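Local coordinates for protein fucose-binding lectin (Kordia periserrulae, PDB 6HTN) that binds fucosides, holding methyl alpha-L-fucopyranoside in pockets between the blades of a beta-propeller lectin, at residues A[5-8]-A[12-15]; A[17-22]-A[26-31]; A[67-72]-A[77-82]. All coordinates share one frame; numbering follows the deposited sequence. Where two conformers were deposited one is given.

Contact 1 of 3, residues A[5-8]-A[12-15]; sequences SWLD and QIHL. Unlike the reference sequence in segment 5-8: L7 (reference Val). With MFU (methyl alpha-L-fucopyranoside), chain O.
The indole of W6 carries CB of H14 over one face, 3.3 Å above its plane and offset toward the rim. The two segments form a beta hairpin between strands 3-7 and 13-20, the first two strands of a four-stranded propeller blade. The imidazole of H14 is nearly parallel to the five-membered ring of W6 (8°) but slid so that the two barely overlap. At the edge of the imidazole, in its plane, lie the carbonyl O of W6 and the carboxylate of D8. Chi1 of H14 (-59°) sets the ring beside its own backbone N, with CB over the indole and NE2 at D8. W6 and H14 form an antiparallel hydrogen-bonded pair. D8 closes the turn end: its N donates to O of Q12, and its OD1 accepts from N of Q12 and from S10. D33 holds ND1 of H14, so both imidazole nitrogens are engaged. On the other face of the sheet, CB of S5 meets CD2 of L15 at 3.6 Å. T105 of the second subunit bonds OG of S5. CD1 of L15 comes within 3.5 Å of O4 of the fucoside of chain O. NE2 of H14 donates to OD2 of D8 at 2.8 Å, nearly straight at 178°.

Contact 2 of 3, residues A[17-22]-A[26-31]; sequences IYSLQQ and KLLERC. With MFU (methyl alpha-L-fucopyranoside), chain G.
OE2 of E29 is gripped by two hydroxyls. OH of Y18 donates to OE2 of E29 at 2.6 Å, and O4 of the chain G fucoside donates to the same OE2 at 2.7 Å. The tyrosine comes on the anti side of the carboxylate, 27° out of its plane. The other oxygen, OE1 of E29, takes O3 of the fucoside at 2.6 Å and the backbone N of L42. Both oxygens therefore have two partners, which probably fixes the rotation of the carboxylate. The two side chains lie side by side and point the same way, and CE1 of Y18 rests 3.4 Å from CG of E29. The glutamate is extended, with CG anti to the backbone N (chi1 177°), which carries its carboxylate out to the phenol. Y18 and E29 are an antiparallel non-hydrogen-bonded pair in a beta hairpin of strands 13-20 and 27-32, the two middle strands of the four-stranded blade. Backbone bonds join I17 with R30 and S19 with L28; their side chains lie on the face where the second subunit packs. Near the turn, O of K26 accepts from N of Q21 at 2.9 Å and from NE2 of Q21 at 3.1 Å, from opposite faces of the carbonyl plane. NE2 also bonds to N44. CG of Q21 lies against CB of L28, 3.7 Å away. The guanidinium of R30 turns out of the hairpin, to D39 and to T143 and E144 of the second subunit.

Contact 3 of 3, residues A[67-72]-A[77-82]; sequences RVYAIG and IIELCW. With MFU (methyl alpha-L-fucopyranoside), chain H; MFU (methyl alpha-L-fucopyranoside), chain G.
Chi1 of E79 (175°) and chi2 (-176°) are both trans, which stretches the carboxylate out to Y69 and the fucoside of chain H. R67 instead bends at chi2 (-69°), which swings its guanidinium over C81 and onto the same sugar. These residues sit in a beta hairpin of strands 64-71 and 77-82, the inner pair of a propeller blade. OH of Y69 donates to OE2 of E79 at 2.6 Å. That oxygen also accepts from O4 of the sugar, while OE1 takes O3 and the backbone N of L92. NE of R67 donates to O4 of the chain H fucoside at 2.8 Å and NH2 of R67 to its O5 at 2.9 Å. CB of C81 lies 3.5 Å above one face of the R67 guanidinium. D83 makes a salt bridge with NH2, and NH1 adds a weak bond to O of W82. The charged atoms of R67 and E79 do not touch; O4 of the sugar bonds to both. On the same face of the sheet, CD1 of I71 meets CG1 of I77 at 3.7 Å. The W82 indole instead lies against the fucoside of chain G, whose C4 sits 3.7 Å above the ring plane, over its centre.

Contacts 1 and 2 belong to one blade and share strand 13-20, with centres 18 Å apart. They touch where O of L15 meets CB of C31, at 4.2 Å. Contact 3 is the hairpin of the next blade, and its centre is 12 Å from that of contact 2. The two blades pack together there: CD1 of L27 is 3.7 Å from CD1 of L80, and CZ of Y18 is 3.7 Å from CG2 of V68. One fucoside bridges contacts 2 and 3, held by E29 and stacked on W82. The site beside contact 1 is completed by the second subunit, whose E129 and R117 bond the sugar. Pockets thus lie between blades, within the chain and between subunits.

Contact 1 of 3, residues A[5-8]-A[12-15]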
loop_
_atom_site.group_PDB
_atom_site.type_symbol
_atom_site.label_atom_id
_atom_site.label_comp_id
_atom_site.label_asym_id
_atom_site.label_seq_id
_atom_site.Cartn_x
_atom_site.Cartn_y
_atom_site.Cartn_z
ATOM N N SER A 5 8.286 -3.833 23.095
ATOM C CA SER A 5 9.007 -3.227 24.234
ATOM C C SER A 5 8.908 -4.189 25.420
ATOM O O SER A 5 7.969 -5.036 25.470
ATOM C CB SER A 5 8.483 -1.896 24.601
ATOM O OG SER A 5 7.129 -1.911 25.013
ATOM N N TRP A 6 9.829 -4.034 26.372
ATOM C CA TRP A 6 9.767 -4.827 27.622
ATOM C C TRP A 6 10.448 -4.035 28.719
ATOM O O TRP A 6 11.286 -3.174 28.446
ATOM C CB TRP A 6 10.393 -6.213 27.478
ATOM C CG TRP A 6 11.870 -6.204 27.227
ATOM C CD1 TRP A 6 12.867 -6.330 28.164
ATOM C CD2 TRP A 6 12.539 -5.996 25.979
ATOM N NE1 TRP A 6 14.104 -6.258 27.569
ATOM C CE2 TRP A 6 13.935 -6.084 26.220
ATOM C CE3 TRP A 6 12.096 -5.840 24.645
ATOM C CZ2 TRP A 6 14.882 -5.959 25.215
ATOM C CZ3 TRP A 6 13.034 -5.792 23.652
ATOM C CH2 TRP A 6 14.402 -5.799 23.927
ATOM N N LEU A 7 10.066 -4.331 29.954
ATOM C CA LEU A 7 10.707 -3.749 31.157
ATOM C C LEU A 7 11.667 -4.759 31.739
ATOM O O LEU A 7 11.330 -5.953 31.833
ATOM C CB LEU A 7 9.622 -3.446 32.170
ATOM C CG LEU A 7 8.797 -2.213 31.896
ATOM C CD1 LEU A 7 7.545 -2.242 32.783
ATOM C CD2 LEU A 7 9.542 -0.906 32.035
ATOM N N ASP A 8 12.877 -4.325 32.041
ATOM C CA ASP A 8 13.828 -5.222 32.738
ATOM C C ASP A 8 13.531 -5.162 34.246
ATOM O O ASP A 8 12.625 -4.415 34.687
ATOM C CB ASP A 8 15.274 -4.905 32.361
ATOM C CG ASP A 8 15.770 -3.548 32.811
ATOM O OD1 ASP A 8 15.245 -2.999 33.831
ATOM O OD2 ASP A 8 16.704 -3.041 32.134
ATOM N N GLN A 12 13.602 -0.376 33.763
ATOM C CA GLN A 12 14.074 0.348 32.546
ATOM C C GLN A 12 13.320 -0.237 31.330
ATOM O O GLN A 12 13.405 -1.448 31.114
ATOM C CB GLN A 12 15.588 0.202 32.362
ATOM C CG GLN A 12 16.121 0.743 31.047
ATOM C CD GLN A 12 15.933 2.229 30.910
ATOM O OE1 GLN A 12 16.428 3.017 31.722
ATOM N NE2 GLN A 12 15.219 2.683 29.883
ATOM N N ILE A 13 12.749 0.658 30.540
ATOM C CA ILE A 13 12.075 0.277 29.257
ATOM C C ILE A 13 13.133 -0.011 28.182
ATOM O O ILE A 13 14.138 0.713 28.070
ATOM C CB ILE A 13 11.096 1.366 28.828
ATOM C CG1 ILE A 13 10.222 0.888 27.652
ATOM C CG2 ILE A 13 11.773 2.682 28.503
ATOM C CD1 ILE A 13 9.392 -0.349 27.982
ATOM N N HIS A 14 12.875 -1.019 27.377
ATOM C CA HIS A 14 13.633 -1.364 26.162
ATOM C C HIS A 14 12.659 -1.308 24.992
ATOM O O HIS A 14 11.585 -1.917 25.113
ATOM C CB HIS A 14 14.277 -2.732 26.274
ATOM C CG HIS A 14 15.213 -2.804 27.447
ATOM N ND1 HIS A 14 16.589 -2.608 27.279
ATOM C CD2 HIS A 14 14.983 -2.972 28.782
ATOM C CE1 HIS A 14 17.176 -2.697 28.495
ATOM N NE2 HIS A 14 16.237 -2.891 29.421
ATOM N N LEU A 15 13.021 -0.585 23.937
ATOM C CA LEU A 15 12.156 -0.484 22.722
ATOM C C LEU A 15 12.895 -1.103 21.569
ATOM O O LEU A 15 14.132 -0.900 21.413
ATOM C CB LEU A 15 11.854 0.992 22.423
ATOM C CG LEU A 15 11.237 1.837 23.528
ATOM C CD1 LEU A 15 11.114 3.307 23.079
ATOM C CD2 LEU A 15 9.863 1.322 23.924
HETATM C C1 MFU O . 11.478 9.618 25.141
HETATM C C2 MFU O . 11.591 9.576 23.618
HETATM C C3 MFU O . 12.473 8.462 23.215
HETATM C C4 MFU O . 12.067 7.108 23.705
HETATM C C5 MFU O . 12.060 7.223 25.262
HETATM C C6 MFU O . 11.590 5.926 25.847
HETATM O O1 MFU O . 12.790 9.924 25.579
HETATM O O2 MFU O . 12.149 10.850 23.230
HETATM O O3 MFU O . 12.608 8.471 21.750
HETATM O O4 MFU O . 10.743 6.815 23.268
HETATM O O5 MFU O . 11.195 8.285 25.601
HETATM C CM MFU O . 12.878 9.873 27.056
#

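Contact 2 of 3, residues A[17-22]-A[26-31]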
loop_
_atom_site.group_PDB
_atom_site.type_symbol
_atom_site.label_atom_id
_atom_site.label_comp_id
_atom_site.label_asym_id
_atom_site.label_seq_id
_atom_site.Cartn_x
_atom_site.Cartn_y
_atom_site.Cartn_z
ATOM N N ILE A 17 12.207 -1.198 17.368
ATOM C CA ILE A 17 11.347 -0.648 16.285
ATOM C C ILE A 17 11.866 -1.198 14.968
ATOM O O ILE A 17 13.053 -0.948 14.624
ATOM C CB ILE A 17 11.314 0.877 16.331
ATOM C CG1 ILE A 17 11.041 1.454 17.711
ATOM C CG2 ILE A 17 10.373 1.418 15.268
ATOM C CD1 ILE A 17 9.708 0.980 18.341
ATOM N N TYR A 18 11.035 -1.865 14.194
ATOM C CA TYR A 18 11.397 -2.558 12.955
ATOM C C TYR A 18 10.747 -1.871 11.759
ATOM O O TYR A 18 9.529 -1.588 11.792
ATOM C CB TYR A 18 10.982 -4.034 13.019
ATOM C CG TYR A 18 11.637 -4.770 14.170
ATOM C CD1 TYR A 18 12.930 -5.288 14.045
ATOM C CD2 TYR A 18 11.023 -4.833 15.401
ATOM C CE1 TYR A 18 13.560 -5.879 15.136
ATOM C CE2 TYR A 18 11.633 -5.424 16.479
ATOM C CZ TYR A 18 12.908 -5.946 16.352
ATOM O OH TYR A 18 13.558 -6.436 17.481
ATOM N N SER A 19 11.529 -1.652 10.723
ATOM C CA SER A 19 11.024 -1.000 9.493
ATOM C C SER A 19 11.802 -1.463 8.275
ATOM O O SER A 19 12.890 -2.005 8.392
ATOM C CB SER A 19 11.012 0.477 9.628
ATOM O OG SER A 19 12.362 1.004 9.778
ATOM N N LEU A 20 11.213 -1.295 7.094
ATOM C CA LEU A 20 11.806 -1.711 5.804
ATOM C C LEU A 20 12.468 -0.485 5.220
ATOM O O LEU A 20 11.788 0.540 4.951
ATOM C CB LEU A 20 10.726 -2.260 4.876
ATOM C CG LEU A 20 11.238 -2.653 3.500
ATOM C CD1 LEU A 20 12.254 -3.766 3.583
ATOM C CD2 LEU A 20 10.060 -3.040 2.639
ATOM N N GLN A 21 13.779 -0.528 4.998
ATOM C CA GLN A 21 14.497 0.658 4.463
ATOM C C GLN A 21 14.206 0.870 2.967
ATOM O O GLN A 21 14.384 -0.016 2.174
ATOM C CB GLN A 21 15.994 0.510 4.698
ATOM C CG GLN A 21 16.340 0.444 6.175
ATOM C CD GLN A 21 17.781 0.043 6.411
ATOM O OE1 GLN A 21 18.667 0.934 6.378
ATOM N NE2 GLN A 21 18.061 -1.237 6.573
ATOM N N GLN A 22 13.836 2.074 2.668
ATOM C CA GLN A 22 13.499 2.507 1.287
ATOM C C GLN A 22 14.722 2.380 0.383
ATOM O O GLN A 22 14.557 2.014 -0.786
ATOM C CB GLN A 22 12.950 3.926 1.301
ATOM C CG GLN A 22 11.578 4.045 1.951
ATOM C CD GLN A 22 11.086 5.453 2.219
ATOM O OE1 GLN A 22 11.778 6.421 1.907
ATOM N NE2 GLN A 22 9.860 5.537 2.713
ATOM N N LYS A 26 16.079 -3.671 2.888
ATOM C CA LYS A 26 16.438 -4.469 4.075
ATOM C C LYS A 26 15.752 -3.958 5.322
ATOM O O LYS A 26 15.560 -2.757 5.508
ATOM C CB LYS A 26 17.952 -4.497 4.287
ATOM C CG LYS A 26 18.615 -5.101 3.059
ATOM C CD LYS A 26 19.105 -6.448 3.139
ATOM C CE LYS A 26 19.987 -6.832 1.956
ATOM N NZ LYS A 26 19.834 -8.286 1.644
ATOM N N LEU A 27 15.433 -4.889 6.216
ATOM C CA LEU A 27 14.854 -4.512 7.518
ATOM C C LEU A 27 15.904 -3.819 8.385
ATOM O O LEU A 27 17.098 -4.238 8.391
ATOM C CB LEU A 27 14.242 -5.738 8.209
ATOM C CG LEU A 27 13.046 -6.365 7.508
ATOM C CD1 LEU A 27 12.685 -7.705 8.137
ATOM C CD2 LEU A 27 11.861 -5.441 7.482
ATOM N N LEU A 28 15.441 -2.797 9.047
ATOM C CA LEU A 28 16.188 -1.994 10.053
ATOM C C LEU A 28 15.603 -2.311 11.415
ATOM O O LEU A 28 14.337 -2.356 11.576
ATOM C CB LEU A 28 15.982 -0.515 9.729
ATOM C CG LEU A 28 16.480 0.491 10.748
ATOM C CD1 LEU A 28 17.989 0.393 10.905
ATOM C CD2 LEU A 28 16.085 1.911 10.360
ATOM N N GLU A 29 16.455 -2.467 12.419
ATOM C CA GLU A 29 16.049 -2.565 13.835
ATOM C C GLU A 29 16.631 -1.384 14.583
ATOM O O GLU A 29 17.894 -1.220 14.526
ATOM C CB GLU A 29 16.543 -3.858 14.450
ATOM C CG GLU A 29 16.225 -3.984 15.926
ATOM C CD GLU A 29 16.844 -5.194 16.580
ATOM O OE1 GLU A 29 18.021 -5.529 16.257
ATOM O OE2 GLU A 29 16.135 -5.859 17.425
ATOM N N ARG A 30 15.818 -0.562 15.171
ATOM C CA ARG A 30 16.264 0.580 15.996
ATOM C C ARG A 30 15.989 0.253 17.454
ATOM O O ARG A 30 14.902 -0.275 17.773
ATOM C CB ARG A 30 15.639 1.891 15.585
ATOM C CG ARG A 30 16.070 2.318 14.191
ATOM C CD ARG A 30 17.546 2.804 14.139
ATOM N NE ARG A 30 17.583 4.127 14.706
ATOM C CZ ARG A 30 18.744 4.779 15.038
ATOM N NH1 ARG A 30 19.890 4.167 14.941
ATOM N NH2 ARG A 30 18.692 6.035 15.364
ATOM N N CYS A 31 16.964 0.511 18.299
ATOM C CA CYS A 31 16.934 0.061 19.707
ATOM C C CYS A 31 17.059 1.198 20.674
ATOM O O CYS A 31 17.881 2.109 20.451
ATOM C CB CYS A 31 18.081 -0.892 19.970
ATOM S SG CYS A 31 18.240 -2.269 18.855
HETATM C C1 MFU G . 20.413 -5.802 21.059
HETATM C C2 MFU G . 20.090 -5.899 19.566
HETATM C C3 MFU G . 19.614 -7.233 19.093
HETATM C C4 MFU G . 18.356 -7.589 19.869
HETATM C C5 MFU G . 18.824 -7.510 21.332
HETATM C C6 MFU G . 17.603 -7.762 22.272
HETATM O O1 MFU G . 21.400 -6.769 21.161
HETATM O O2 MFU G . 21.337 -5.674 18.812
HETATM O O3 MFU G . 19.282 -7.291 17.687
HETATM O O4 MFU G . 17.333 -6.576 19.722
HETATM O O5 MFU G . 19.176 -6.180 21.733
HETATM C CM MFU G . 21.898 -6.815 22.526
#

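Contact 3 of 3, residues A[67-72]-A[77-82]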
loop_
_atom_site.group_PDB
_atom_site.type_symbol
_atom_site.label_atom_id
_atom_site.label_comp_id
_atom_site.label_asym_id
_atom_site.label_seq_id
_atom_site.Cartn_x
_atom_site.Cartn_y
_atom_site.Cartn_z
ATOM N N ARG A 67 10.248 -11.999 18.089
ATOM C CA ARG A 67 9.866 -12.579 16.808
ATOM C C ARG A 67 9.341 -11.452 15.919
ATOM O O ARG A 67 8.512 -10.656 16.364
ATOM C CB ARG A 67 8.798 -13.663 17.005
ATOM C CG ARG A 67 9.246 -14.862 17.830
ATOM C CD ARG A 67 10.260 -15.688 17.099
ATOM N NE ARG A 67 10.673 -16.895 17.856
ATOM C CZ ARG A 67 11.623 -16.907 18.772
ATOM N NH1 ARG A 67 12.286 -15.814 19.128
ATOM N NH2 ARG A 67 11.899 -18.068 19.356
ATOM N N VAL A 68 9.854 -11.409 14.702
ATOM C CA VAL A 68 9.528 -10.360 13.707
ATOM C C VAL A 68 9.019 -11.076 12.465
ATOM O O VAL A 68 9.603 -12.076 12.036
ATOM C CB VAL A 68 10.813 -9.533 13.397
ATOM C CG1 VAL A 68 10.613 -8.530 12.341
ATOM C CG2 VAL A 68 11.328 -8.868 14.629
ATOM N N TYR A 69 7.938 -10.568 11.888
ATOM C CA TYR A 69 7.223 -11.172 10.749
ATOM C C TYR A 69 7.057 -10.155 9.623
ATOM O O TYR A 69 6.553 -9.051 9.859
ATOM C CB TYR A 69 5.848 -11.703 11.214
ATOM C CG TYR A 69 5.930 -12.727 12.321
ATOM C CD1 TYR A 69 6.157 -14.060 12.020
ATOM C CD2 TYR A 69 5.908 -12.330 13.647
ATOM C CE1 TYR A 69 6.304 -14.995 13.042
ATOM C CE2 TYR A 69 6.076 -13.241 14.670
ATOM C CZ TYR A 69 6.294 -14.574 14.366
ATOM O OH TYR A 69 6.525 -15.476 15.378
ATOM N N ALA A 70 7.486 -10.521 8.432
ATOM C CA ALA A 70 7.402 -9.660 7.254
ATOM C C ALA A 70 7.093 -10.503 6.049
ATOM O O ALA A 70 7.072 -11.719 6.140
ATOM C CB ALA A 70 8.703 -8.895 7.050
ATOM N N ILE A 71 6.840 -9.865 4.925
ATOM C CA ILE A 71 6.713 -10.570 3.630
ATOM C C ILE A 71 8.088 -10.594 2.960
ATOM O O ILE A 71 8.704 -9.538 2.782
ATOM C CB ILE A 71 5.646 -9.928 2.745
ATOM C CG1 ILE A 71 4.314 -9.744 3.479
ATOM C CG2 ILE A 71 5.499 -10.771 1.479
ATOM C CD1 ILE A 71 3.840 -10.983 4.201
ATOM N N GLY A 72 8.562 -11.795 2.638
ATOM C CA GLY A 72 9.867 -11.900 1.967
ATOM C C GLY A 72 9.760 -11.624 0.473
ATOM O O GLY A 72 8.681 -11.412 -0.049
ATOM N N ILE A 77 5.472 -15.208 3.963
ATOM C CA ILE A 77 5.816 -14.706 5.302
ATOM C C ILE A 77 7.178 -15.244 5.732
ATOM O O ILE A 77 7.432 -16.455 5.606
ATOM C CB ILE A 77 4.714 -14.977 6.347
ATOM C CG1 ILE A 77 3.416 -14.289 5.899
ATOM C CG2 ILE A 77 5.148 -14.517 7.725
ATOM C CD1 ILE A 77 2.159 -14.787 6.606
ATOM N N ILE A 78 8.025 -14.338 6.224
ATOM C CA ILE A 78 9.321 -14.697 6.854
ATOM C C ILE A 78 9.217 -14.401 8.339
ATOM O O ILE A 78 8.599 -13.394 8.735
ATOM C CB ILE A 78 10.504 -13.973 6.199
ATOM C CG1 ILE A 78 10.444 -12.459 6.358
ATOM C CG2 ILE A 78 10.591 -14.357 4.740
ATOM C CD1 ILE A 78 11.750 -11.765 5.951
ATOM N N GLU A 79 9.795 -15.278 9.150
ATOM C CA GLU A 79 9.850 -15.133 10.602
ATOM C C GLU A 79 11.337 -14.997 10.996
ATOM O O GLU A 79 12.076 -15.908 10.642
ATOM C CB GLU A 79 9.224 -16.334 11.280
ATOM C CG GLU A 79 9.375 -16.277 12.807
ATOM C CD GLU A 79 8.860 -17.509 13.537
ATOM O OE1 GLU A 79 9.130 -18.641 13.041
ATOM O OE2 GLU A 79 8.256 -17.332 14.642
ATOM N N LEU A 80 11.669 -13.940 11.670
ATOM C CA LEU A 80 13.033 -13.699 12.204
ATOM C C LEU A 80 12.987 -13.768 13.727
ATOM O O LEU A 80 12.098 -13.179 14.383
ATOM C CB LEU A 80 13.562 -12.383 11.680
ATOM C CG LEU A 80 13.570 -12.304 10.164
ATOM C CD1 LEU A 80 13.802 -10.856 9.737
ATOM C CD2 LEU A 80 14.569 -13.255 9.510
ATOM N N CYS A 81 13.915 -14.526 14.288
ATOM C CA CYS A 81 13.884 -14.896 15.720
ATOM C C CYS A 81 15.169 -14.470 16.437
ATOM O O CYS A 81 16.264 -14.746 15.905
ATOM C CB CYS A 81 13.802 -16.400 15.861
ATOM S SG CYS A 81 12.469 -17.156 14.890
ATOM N N TRP A 82 15.007 -13.985 17.637
ATOM C CA TRP A 82 16.097 -13.709 18.601
ATOM C C TRP A 82 15.749 -14.410 19.902
ATOM O O TRP A 82 14.686 -14.121 20.480
ATOM C CB TRP A 82 16.248 -12.229 18.815
ATOM C CG TRP A 82 17.311 -11.837 19.807
ATOM C CD1 TRP A 82 17.208 -11.752 21.158
ATOM C CD2 TRP A 82 18.653 -11.451 19.461
ATOM N NE1 TRP A 82 18.418 -11.349 21.686
ATOM C CE2 TRP A 82 19.312 -11.179 20.672
ATOM C CE3 TRP A 82 19.351 -11.385 18.264
ATOM C CZ2 TRP A 82 20.640 -10.728 20.682
ATOM C CZ3 TRP A 82 20.662 -10.944 18.281
ATOM C CH2 TRP A 82 21.293 -10.638 19.485
HETATM C C1 MFU H . 11.279 -21.195 17.176
HETATM C C2 MFU H . 10.703 -20.835 15.808
HETATM C C3 MFU H . 9.193 -21.051 15.859
HETATM C C4 MFU H . 8.607 -20.185 16.929
HETATM C C5 MFU H . 9.241 -20.605 18.284
HETATM C C6 MFU H . 8.706 -19.763 19.416
HETATM O O1 MFU H . 11.080 -22.613 17.310
HETATM O O2 MFU H . 11.326 -21.689 14.845
HETATM O O3 MFU H . 8.651 -20.791 14.560
HETATM O O4 MFU H . 8.890 -18.802 16.757
HETATM O O5 MFU H . 10.703 -20.373 18.174
HETATM C CM MFU H . 11.545 -22.979 18.623
HETATM C C1 MFU G . 20.413 -5.802 21.059
HETATM C C2 MFU G . 20.090 -5.899 19.566
HETATM C C3 MFU G . 19.614 -7.233 19.093
HETATM C C4 MFU G . 18.356 -7.589 19.869
HETATM C C5 MFU G . 18.824 -7.510 21.332
HETATM C C6 MFU G . 17.603 -7.762 22.272
HETATM O O1 MFU G . 21.400 -6.769 21.161
HETATM O O2 MFU G . 21.337 -5.674 18.812
HETATM O O3 MFU G . 19.282 -7.291 17.687
HETATM O O4 MFU G . 17.333 -6.576 19.722
HETATM O O5 MFU G . 19.176 -6.180 21.733
HETATM C CM MFU G . 21.898 -6.815 22.526
#